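Local coordinates for OxsB protein (Bacillus megaterium, PDB 5UL3) that catalyses the cobalamin-dependent radical SAM ring contraction of dAMP to an oxetane aldehyde in the biosynthesis of the nucleoside analogue oxetanocin A, at residues 12-17 against 73-78; 25-30 against 292-297; 47-52 against 114-119. All blocks are in the same frame, centred on the assembly; numbering follows the deposited sequence. Where two conformers were deposited one is given.

Interaction 1: residues 12-17 against 73-78; sequences YYLKEL and FSPNRD. With EDO (1,2-ethanediol), chain O.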
loop_
_atom_site.group_PDB
_atom_site.type_symbol
_atom_site.label_atom_id
_atom_site.label_comp_id
_atom_site.label_asym_id
_atom_site.label_seq_id
_atom_site.Cartn_x
_atom_site.Cartn_y
_atom_site.Cartn_z
ATOM N N TYR A 12 -42.301 6.536 -9.002
ATOM C CA TYR A 12 -41.941 7.227 -7.773
ATOM C C TYR A 12 -40.966 6.407 -6.936
ATOM O O TYR A 12 -40.025 6.954 -6.349
ATOM C CB TYR A 12 -43.205 7.534 -6.980
ATOM C CG TYR A 12 -42.969 8.086 -5.604
ATOM C CD1 TYR A 12 -42.729 9.436 -5.409
ATOM C CD2 TYR A 12 -43.009 7.260 -4.493
ATOM C CE1 TYR A 12 -42.521 9.946 -4.140
ATOM C CE2 TYR A 12 -42.806 7.757 -3.226
ATOM C CZ TYR A 12 -42.560 9.098 -3.053
ATOM O OH TYR A 12 -42.355 9.581 -1.780
ATOM N N TYR A 13 -41.184 5.094 -6.857
ATOM C CA TYR A 13 -40.323 4.256 -6.032
ATOM C C TYR A 13 -38.913 4.173 -6.611
ATOM O O TYR A 13 -37.930 4.252 -5.868
ATOM C CB TYR A 13 -40.936 2.864 -5.879
ATOM C CG TYR A 13 -42.026 2.775 -4.829
ATOM C CD1 TYR A 13 -41.892 3.415 -3.601
ATOM C CD2 TYR A 13 -43.187 2.047 -5.063
ATOM C CE1 TYR A 13 -42.891 3.332 -2.636
ATOM C CE2 TYR A 13 -44.190 1.961 -4.112
ATOM C CZ TYR A 13 -44.039 2.602 -2.901
ATOM O OH TYR A 13 -45.037 2.507 -1.955
ATOM N N LEU A 14 -38.796 4.044 -7.931
ATOM C CA LEU A 14 -37.480 3.982 -8.559
ATOM C C LEU A 14 -36.733 5.303 -8.407
ATOM O O LEU A 14 -35.536 5.314 -8.088
ATOM C CB LEU A 14 -37.624 3.616 -10.034
ATOM C CG LEU A 14 -37.974 2.164 -10.398
ATOM C CD1 LEU A 14 -38.291 2.059 -11.874
ATOM C CD2 LEU A 14 -36.818 1.224 -10.034
ATOM N N LYS A 15 -37.423 6.423 -8.630
ATOM C CA LYS A 15 -36.791 7.734 -8.497
ATOM C C LYS A 15 -36.279 7.952 -7.083
ATOM O O LYS A 15 -35.146 8.401 -6.883
ATOM C CB LYS A 15 -37.786 8.832 -8.885
ATOM C CG LYS A 15 -37.421 10.218 -8.372
ATOM C CD LYS A 15 -38.584 11.192 -8.537
ATOM C CE LYS A 15 -38.245 12.556 -7.954
ATOM N NZ LYS A 15 -37.963 12.469 -6.491
ATOM N N GLU A 16 -37.107 7.640 -6.081
ATOM C CA GLU A 16 -36.679 7.794 -4.698
ATOM C C GLU A 16 -35.558 6.819 -4.357
ATOM O O GLU A 16 -34.668 7.140 -3.560
ATOM C CB GLU A 16 -37.856 7.591 -3.749
ATOM C CG GLU A 16 -38.912 8.689 -3.806
ATOM C CD GLU A 16 -38.354 10.050 -3.456
ATOM O OE1 GLU A 16 -38.210 10.885 -4.371
ATOM O OE2 GLU A 16 -38.039 10.273 -2.269
ATOM N N LEU A 17 -35.609 5.610 -4.919
ATOM C CA LEU A 17 -34.561 4.629 -4.655
ATOM C C LEU A 17 -33.249 5.060 -5.288
ATOM O O LEU A 17 -32.177 4.882 -4.693
ATOM C CB LEU A 17 -34.982 3.252 -5.175
ATOM C CG LEU A 17 -35.986 2.496 -4.301
ATOM C CD1 LEU A 17 -36.440 1.213 -4.981
ATOM C CD2 LEU A 17 -35.420 2.207 -2.930
ATOM N N PHE A 73 -36.502 -4.005 -7.648
ATOM C CA PHE A 73 -36.237 -2.655 -8.142
ATOM C C PHE A 73 -34.750 -2.492 -8.420
ATOM O O PHE A 73 -33.926 -2.742 -7.532
ATOM C CB PHE A 73 -36.650 -1.601 -7.110
ATOM C CG PHE A 73 -38.126 -1.586 -6.800
ATOM C CD1 PHE A 73 -38.645 -2.371 -5.780
ATOM C CD2 PHE A 73 -38.989 -0.763 -7.513
ATOM C CE1 PHE A 73 -40.014 -2.350 -5.490
ATOM C CE2 PHE A 73 -40.352 -0.741 -7.232
ATOM C CZ PHE A 73 -40.858 -1.531 -6.221
ATOM N N SER A 74 -34.412 -2.034 -9.621
ATOM C CA SER A 74 -33.017 -1.836 -10.024
ATOM C C SER A 74 -32.901 -0.488 -10.719
ATOM O O SER A 74 -32.845 -0.410 -11.950
ATOM C CB SER A 74 -32.539 -2.982 -10.918
ATOM O OG SER A 74 -31.185 -2.810 -11.287
ATOM N N PRO A 75 -32.839 0.601 -9.949
ATOM C CA PRO A 75 -32.938 1.939 -10.554
ATOM C C PRO A 75 -31.742 2.330 -11.391
ATOM O O PRO A 75 -31.872 3.225 -12.237
ATOM C CB PRO A 75 -33.090 2.866 -9.346
ATOM C CG PRO A 75 -32.592 2.109 -8.189
ATOM C CD PRO A 75 -32.774 0.640 -8.486
ATOM N N ASN A 76 -30.585 1.703 -11.188
ATOM C CA ASN A 76 -29.344 2.101 -11.845
ATOM C C ASN A 76 -28.903 1.156 -12.945
ATOM O O ASN A 76 -27.923 1.454 -13.633
ATOM C CB ASN A 76 -28.215 2.226 -10.806
ATOM C CG ASN A 76 -28.541 3.231 -9.732
ATOM O OD1 ASN A 76 -29.378 4.104 -9.940
ATOM N ND2 ASN A 76 -27.885 3.118 -8.573
ATOM N N ARG A 77 -29.583 0.028 -13.137
ATOM C CA ARG A 77 -29.118 -0.908 -14.140
ATOM C C ARG A 77 -30.267 -1.794 -14.603
ATOM O O ARG A 77 -31.140 -2.154 -13.812
ATOM C CB ARG A 77 -27.965 -1.776 -13.610
ATOM C CG ARG A 77 -27.267 -2.560 -14.716
ATOM C CD ARG A 77 -25.959 -3.195 -14.280
ATOM N NE ARG A 77 -26.173 -4.398 -13.483
ATOM C CZ ARG A 77 -25.202 -5.248 -13.149
ATOM N NH1 ARG A 77 -25.473 -6.321 -12.423
ATOM N NH2 ARG A 77 -23.957 -5.018 -13.537
ATOM N N ASP A 78 -30.249 -2.112 -15.894
ATOM C CA ASP A 78 -31.158 -3.089 -16.487
ATOM C C ASP A 78 -31.213 -4.337 -15.624
ATOM O O ASP A 78 -30.190 -4.982 -15.381
ATOM C CB ASP A 78 -30.679 -3.430 -17.906
ATOM C CG ASP A 78 -31.647 -4.356 -18.670
ATOM O OD1 ASP A 78 -32.707 -4.729 -18.130
ATOM O OD2 ASP A 78 -31.320 -4.714 -19.820
HETATM C C1 EDO O . -34.557 4.035 -13.794
HETATM O O1 EDO O . -34.538 4.250 -12.376
HETATM C C2 EDO O . -33.619 5.069 -14.408
HETATM O O2 EDO O . -33.496 4.861 -15.819
#
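L14 and P75 mark the closest passage of the two backbones, with their CA atoms 5.4 Å apart, where helical residues 12-17 run past the end of a strand at F73 and the type I beta turn S74-R77 that follows it. The turn is held by a weak backbone bond from R77 N to S74 O and by a shorter one from S74 OG to R77 O, 2.6 Å, the hydroxyl approaching 24° out of the carbonyl plane. Across the contact the packing is apolar. F73 contributes the largest share, meeting three helix residues. L17 CG is anti to its carbonyl carbon, beside the backbone N (chi1 -77°). The L17 side chain crosses F73 at about a right angle, its CD1 lying 3.5 Å from F73 CB. L14 comes from the rim: its CD2 lies in the plane of the ring, 3.9 Å from F73 CD2, and also touches P75. F73 CE2 meets the CB of Y13, while the Y13 ring stacks on F39 instead. P75 CG rests on L17 CB at 4.0 Å, and P75 CB faces the carbonyl oxygen of L14. An ethanediol, probably from the crystallisation liquor, donates from O1 to P75 O, which also accepts from K18 NZ. The contact thus fastens helix 7-21 to the end of strand 69-73 in the four-stranded antiparallel sheet; L17 also touches L61 of strand 60-64, and C35 and L38 of helix 28-39, while F73 meets V63, F39 and Y102.

Interaction 2: residues 25-30 against 292-297; sequences WLKPSE and LDILGE
W25 and L292 meet where the loop before helix 28-39, with K27 as N-cap residue, lies beside the type I beta turn L292-L295 entering helix 295-300. One water bridges them: it can donate to W25 O (2.9 Å) and L292 O (3.1 Å), though more acceptors lie in reach than it has protons to serve; G296 N donates to it at 2.9 Å. The rest is contact around D293. Its chi1 of -58° sets CG anti to its carbonyl carbon, beside the backbone N. D293 OD2 lies 3.6 Å from P28 CD, and the two side chains cross at about a right angle. K27, extended beyond CG, brings CE to 3.2 Å from D293 O, whereas K27 NZ stays 5.8 Å from D293 OD2. That oxygen is instead salt-bridged to R148 of helix 138-149, in the cobalamin-binding region, and D293 and I294 also touch L157 of strand 154-159; the contact thus joins the N-terminal part to the flank of that region. The W25 indole stacks on H351. Chemically, solvent and CH contacts make the junction, with the buried charge of D293 answered by R148; the K27 ammonium could add a modest attraction without direct pairing.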
loop_
_atom_site.group_PDB
_atom_site.type_symbol
_atom_site.label_atom_id
_atom_site.label_comp_id
_atom_site.label_asym_id
_atom_site.label_seq_id
_atom_site.Cartn_x
_atom_site.Cartn_y
_atom_site.Cartn_z
ATOM N N TRP A 25 -21.879 6.001 0.571
ATOM C CA TRP A 25 -21.157 5.868 1.830
ATOM C C TRP A 25 -21.984 5.224 2.932
ATOM O O TRP A 25 -21.417 4.806 3.945
ATOM C CB TRP A 25 -20.689 7.237 2.307
ATOM C CG TRP A 25 -21.773 8.238 2.218
ATOM C CD1 TRP A 25 -22.705 8.528 3.177
ATOM C CD2 TRP A 25 -22.074 9.068 1.096
ATOM N NE1 TRP A 25 -23.562 9.490 2.719
ATOM C CE2 TRP A 25 -23.201 9.839 1.443
ATOM C CE3 TRP A 25 -21.502 9.237 -0.168
ATOM C CZ2 TRP A 25 -23.759 10.772 0.577
ATOM C CZ3 TRP A 25 -22.054 10.154 -1.031
ATOM C CH2 TRP A 25 -23.179 10.919 -0.654
ATOM N N LEU A 26 -23.304 5.150 2.786
ATOM C CA LEU A 26 -24.101 4.554 3.844
ATOM C C LEU A 26 -23.942 3.042 3.825
ATOM O O LEU A 26 -23.790 2.427 2.767
ATOM C CB LEU A 26 -25.576 4.920 3.678
ATOM C CG LEU A 26 -25.926 6.405 3.653
ATOM C CD1 LEU A 26 -27.389 6.586 3.243
ATOM C CD2 LEU A 26 -25.628 7.032 5.024
ATOM N N LYS A 27 -23.983 2.447 5.011
ATOM C CA LYS A 27 -23.926 1.000 5.134
ATOM C C LYS A 27 -25.252 0.390 4.690
ATOM O O LYS A 27 -26.293 1.054 4.719
ATOM C CB LYS A 27 -23.609 0.619 6.579
ATOM C CG LYS A 27 -22.659 1.610 7.255
ATOM C CD LYS A 27 -22.067 1.050 8.540
ATOM C CE LYS A 27 -20.766 1.755 8.898
ATOM N NZ LYS A 27 -20.004 1.018 9.950
ATOM N N PRO A 28 -25.238 -0.877 4.260
ATOM C CA PRO A 28 -26.468 -1.459 3.699
ATOM C C PRO A 28 -27.646 -1.464 4.667
ATOM O O PRO A 28 -28.791 -1.355 4.216
ATOM C CB PRO A 28 -26.029 -2.880 3.303
ATOM C CG PRO A 28 -24.552 -2.729 2.994
ATOM C CD PRO A 28 -24.063 -1.752 4.052
ATOM N N SER A 29 -27.403 -1.570 5.979
ATOM C CA SER A 29 -28.499 -1.502 6.942
ATOM C C SER A 29 -29.137 -0.117 6.963
ATOM O O SER A 29 -30.357 0.007 7.121
ATOM C CB SER A 29 -28.003 -1.881 8.336
ATOM O OG SER A 29 -27.711 -3.265 8.407
ATOM N N GLU A 30 -28.327 0.935 6.812
ATOM C CA GLU A 30 -28.868 2.293 6.765
ATOM C C GLU A 30 -29.602 2.547 5.453
ATOM O O GLU A 30 -30.649 3.208 5.434
ATOM C CB GLU A 30 -27.743 3.311 6.970
ATOM C CG GLU A 30 -28.118 4.764 6.626
ATOM C CD GLU A 30 -29.187 5.365 7.546
ATOM O OE1 GLU A 30 -29.229 5.012 8.749
ATOM O OE2 GLU A 30 -29.986 6.199 7.058
ATOM N N LEU A 292 -17.589 1.416 0.867
ATOM C CA LEU A 292 -17.244 2.663 1.553
ATOM C C LEU A 292 -17.871 2.771 2.945
ATOM O O LEU A 292 -17.903 3.872 3.523
ATOM C CB LEU A 292 -17.631 3.863 0.686
ATOM C CG LEU A 292 -16.942 3.889 -0.685
ATOM C CD1 LEU A 292 -17.477 5.006 -1.573
ATOM C CD2 LEU A 292 -15.425 4.016 -0.532
ATOM N N ASP A 293 -18.298 1.637 3.517
ATOM C CA ASP A 293 -18.932 1.602 4.840
ATOM C C ASP A 293 -18.121 2.337 5.910
ATOM O O ASP A 293 -18.691 2.968 6.810
ATOM C CB ASP A 293 -19.116 0.157 5.306
ATOM C CG ASP A 293 -19.962 -0.688 4.345
ATOM O OD1 ASP A 293 -20.000 -0.394 3.134
ATOM O OD2 ASP A 293 -20.576 -1.649 4.837
ATOM N N ILE A 294 -16.791 2.214 5.862
ATOM C CA ILE A 294 -15.922 2.751 6.913
ATOM C C ILE A 294 -15.503 4.187 6.639
ATOM O O ILE A 294 -14.878 4.822 7.505
ATOM C CB ILE A 294 -14.682 1.841 7.070
ATOM C CG1 ILE A 294 -15.092 0.366 7.141
ATOM C CG2 ILE A 294 -13.889 2.163 8.346
ATOM C CD1 ILE A 294 -15.950 0.002 8.357
ATOM N N LEU A 295 -15.867 4.740 5.484
ATOM C CA LEU A 295 -15.288 6.005 5.049
ATOM C C LEU A 295 -15.607 7.139 6.026
ATOM O O LEU A 295 -14.725 7.948 6.354
ATOM C CB LEU A 295 -15.780 6.343 3.641
ATOM C CG LEU A 295 -15.090 7.575 3.050
ATOM C CD1 LEU A 295 -13.580 7.350 2.997
ATOM C CD2 LEU A 295 -15.640 7.928 1.673
ATOM N N GLY A 296 -16.854 7.208 6.507
ATOM C CA GLY A 296 -17.215 8.244 7.476
ATOM C C GLY A 296 -16.318 8.252 8.700
ATOM O O GLY A 296 -15.854 9.309 9.135
ATOM N N GLU A 297 -16.027 7.075 9.250
ATOM C CA GLU A 297 -15.130 7.012 10.395
ATOM C C GLU A 297 -13.694 7.322 9.993
ATOM O O GLU A 297 -12.952 7.940 10.764
ATOM C CB GLU A 297 -15.223 5.641 11.063
ATOM C CG GLU A 297 -16.541 5.439 11.807
ATOM C CD GLU A 297 -16.736 6.473 12.919
ATOM O OE1 GLU A 297 -15.879 6.529 13.831
ATOM O OE2 GLU A 297 -17.725 7.240 12.868
HETATM O O HOH W 1 -19.209 5.784 5.527
#

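Interaction 3: residues 47-52 against 114-119; sequences YKRILV and HLELPT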
loop_
_atom_site.group_PDB
_atom_site.type_symbol
_atom_site.label_atom_id
_atom_site.label_comp_id
_atom_site.label_asym_id
_atom_site.label_seq_id
_atom_site.Cartn_x
_atom_site.Cartn_y
_atom_site.Cartn_z
ATOM N N TYR A 47 -45.707 -5.422 3.022
ATOM C CA TYR A 47 -44.697 -6.398 2.649
ATOM C C TYR A 47 -44.184 -7.082 3.906
ATOM O O TYR A 47 -44.340 -6.576 5.018
ATOM C CB TYR A 47 -43.537 -5.738 1.888
ATOM C CG TYR A 47 -42.751 -4.741 2.717
ATOM C CD1 TYR A 47 -41.682 -5.150 3.507
ATOM C CD2 TYR A 47 -43.084 -3.391 2.715
ATOM C CE1 TYR A 47 -40.969 -4.243 4.273
ATOM C CE2 TYR A 47 -42.371 -2.477 3.471
ATOM C CZ TYR A 47 -41.317 -2.905 4.250
ATOM O OH TYR A 47 -40.608 -1.999 5.011
ATOM N N LYS A 48 -43.540 -8.232 3.714
ATOM C CA LYS A 48 -43.028 -8.991 4.851
ATOM C C LYS A 48 -41.572 -8.665 5.166
ATOM O O LYS A 48 -41.220 -8.468 6.332
ATOM C CB LYS A 48 -43.192 -10.493 4.603
ATOM C CG LYS A 48 -44.595 -11.004 4.914
ATOM C CD LYS A 48 -44.626 -12.521 5.023
ATOM C CE LYS A 48 -45.911 -12.996 5.695
ATOM N NZ LYS A 48 -45.915 -14.474 5.885
ATOM N N ARG A 49 -40.706 -8.614 4.158
ATOM C CA ARG A 49 -39.321 -8.251 4.426
ATOM C C ARG A 49 -38.703 -7.660 3.170
ATOM O O ARG A 49 -39.244 -7.781 2.067
ATOM C CB ARG A 49 -38.510 -9.450 4.944
ATOM C CG ARG A 49 -38.292 -10.571 3.951
ATOM C CD ARG A 49 -37.516 -11.716 4.601
ATOM N NE ARG A 49 -36.702 -12.463 3.642
ATOM C CZ ARG A 49 -35.419 -12.207 3.378
ATOM N NH1 ARG A 49 -34.766 -12.949 2.490
ATOM N NH2 ARG A 49 -34.785 -11.215 3.995
ATOM N N ILE A 50 -37.578 -6.966 3.358
ATOM C CA ILE A 50 -36.840 -6.388 2.247
ATOM C C ILE A 50 -35.381 -6.809 2.359
ATOM O O ILE A 50 -34.893 -7.181 3.428
ATOM C CB ILE A 50 -36.936 -4.848 2.176
ATOM C CG1 ILE A 50 -36.301 -4.207 3.404
ATOM C CG2 ILE A 50 -38.377 -4.394 2.012
ATOM C CD1 ILE A 50 -35.741 -2.842 3.114
ATOM N N LEU A 51 -34.699 -6.742 1.220
ATOM C CA LEU A 51 -33.281 -7.054 1.090
ATOM C C LEU A 51 -32.692 -6.049 0.112
ATOM O O LEU A 51 -33.262 -5.831 -0.961
ATOM C CB LEU A 51 -33.083 -8.489 0.569
ATOM C CG LEU A 51 -31.677 -8.875 0.082
ATOM C CD1 LEU A 51 -30.698 -8.851 1.222
ATOM C CD2 LEU A 51 -31.695 -10.237 -0.589
ATOM N N VAL A 52 -31.559 -5.438 0.466
ATOM C CA VAL A 52 -30.790 -4.628 -0.471
ATOM C C VAL A 52 -29.496 -5.388 -0.762
ATOM O O VAL A 52 -28.839 -5.879 0.165
ATOM C CB VAL A 52 -30.486 -3.222 0.074
ATOM C CG1 VAL A 52 -29.540 -2.476 -0.876
ATOM C CG2 VAL A 52 -31.786 -2.432 0.222
ATOM N N HIS A 114 -32.880 -18.175 -2.997
ATOM C CA HIS A 114 -31.752 -17.394 -3.494
ATOM C C HIS A 114 -31.605 -16.087 -2.727
ATOM O O HIS A 114 -30.494 -15.561 -2.617
ATOM C CB HIS A 114 -31.899 -17.123 -4.996
ATOM C CG HIS A 114 -31.691 -18.340 -5.856
ATOM N ND1 HIS A 114 -30.501 -18.596 -6.503
ATOM C CD2 HIS A 114 -32.515 -19.370 -6.163
ATOM C CE1 HIS A 114 -30.602 -19.731 -7.176
ATOM N NE2 HIS A 114 -31.812 -20.221 -6.982
ATOM N N LEU A 115 -32.701 -15.560 -2.169
ATOM C CA LEU A 115 -32.652 -14.285 -1.464
ATOM C C LEU A 115 -32.264 -14.425 -0.002
ATOM O O LEU A 115 -32.105 -13.406 0.676
ATOM C CB LEU A 115 -33.998 -13.567 -1.554
ATOM C CG LEU A 115 -34.349 -13.115 -2.965
ATOM C CD1 LEU A 115 -35.749 -12.500 -2.974
ATOM C CD2 LEU A 115 -33.298 -12.109 -3.429
ATOM N N GLU A 116 -32.124 -15.656 0.497
ATOM C CA GLU A 116 -31.650 -15.900 1.855
ATOM C C GLU A 116 -30.122 -15.906 1.838
ATOM O O GLU A 116 -29.464 -16.943 1.895
ATOM C CB GLU A 116 -32.227 -17.206 2.392
ATOM C CG GLU A 116 -33.749 -17.159 2.537
ATOM C CD GLU A 116 -34.310 -18.281 3.401
ATOM O OE1 GLU A 116 -35.328 -18.046 4.094
ATOM O OE2 GLU A 116 -33.739 -19.392 3.392
ATOM N N LEU A 117 -29.566 -14.700 1.722
ATOM C CA LEU A 117 -28.119 -14.555 1.595
ATOM C C LEU A 117 -27.428 -14.878 2.919
ATOM O O LEU A 117 -27.899 -14.468 3.991
ATOM C CB LEU A 117 -27.762 -13.131 1.153
ATOM C CG LEU A 117 -28.314 -12.655 -0.192
ATOM C CD1 LEU A 117 -27.731 -11.285 -0.525
ATOM C CD2 LEU A 117 -27.966 -13.648 -1.277
ATOM N N PRO A 118 -26.300 -15.585 2.887
ATOM C CA PRO A 118 -25.495 -15.734 4.100
ATOM C C PRO A 118 -24.872 -14.401 4.473
ATOM O O PRO A 118 -24.839 -13.454 3.683
ATOM C CB PRO A 118 -24.425 -16.757 3.710
ATOM C CG PRO A 118 -24.281 -16.588 2.239
ATOM C CD PRO A 118 -25.646 -16.182 1.705
ATOM N N THR A 119 -24.411 -14.327 5.709
ATOM C CA THR A 119 -23.747 -13.138 6.219
ATOM C C THR A 119 -22.258 -13.420 6.345
ATOM O O THR A 119 -21.858 -14.470 6.860
ATOM C CB THR A 119 -24.329 -12.711 7.566
ATOM O OG1 THR A 119 -25.657 -12.221 7.352
ATOM C CG2 THR A 119 -23.480 -11.597 8.193
#
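R49 NH1 donates to the carbonyl oxygen of L115 over 3.3 Å, with an N-H...O angle of 139°. The oxygen lies in the guanidinium plane, but NH1 stands above the plane of the L115 carbonyl, approaching its C=O bond from the flank at 108°. That same oxygen accepts a weak bond from L117 N, closing the inverse gamma turn centred on E116. The arginine chain runs extended from CG to NE, and NE bonds to Y112 OH, so the guanidinium is held by Y112 of helix 109-115 and by the L115 carbonyl. E116 OE1 is 5.4 Å from R49 NH1, not in contact, where it could exert a weak attraction. Beside the bond, L51 supplies the apolar part. Its CG is anti to the backbone N (chi1 167°). L51 CD2 lies 3.8 Å from L115 CD2, the two leucines crossing obliquely, and 4.1 Å from L117 CD1. K48 and R49 both face I64 in a classic beta bulge at the start of edge strand 49-53. The contact sets this strand against the end of helix 109-115, with L115 also touching Y62 of strand 60-64, and L115 and L117 both packing on L84 of helix 83-88.

Interactions 1 and 3 both involve the antiparallel sheet near the N-terminus, at strands 69-73 and 49-53, with centres 18 Å apart and nearest atoms about 7 Å apart. Helix 28-39 connects the three in sequence: it begins at interaction 2, follows helix 7-21 and precedes strand 49-53. The centre of interaction 2 is 20 Å from that of interaction 1 and 19 Å from that of interaction 3, whose nearest atoms are about 5 Å away. None of the three touches another. Interactions 1 and 3 lie away from the annotated sites. Interaction 2 comes nearer: the I294 side chain is about 11 Å from the bound cobalamin and about 10 Å from the side chain of R135, which binds the cobalamin.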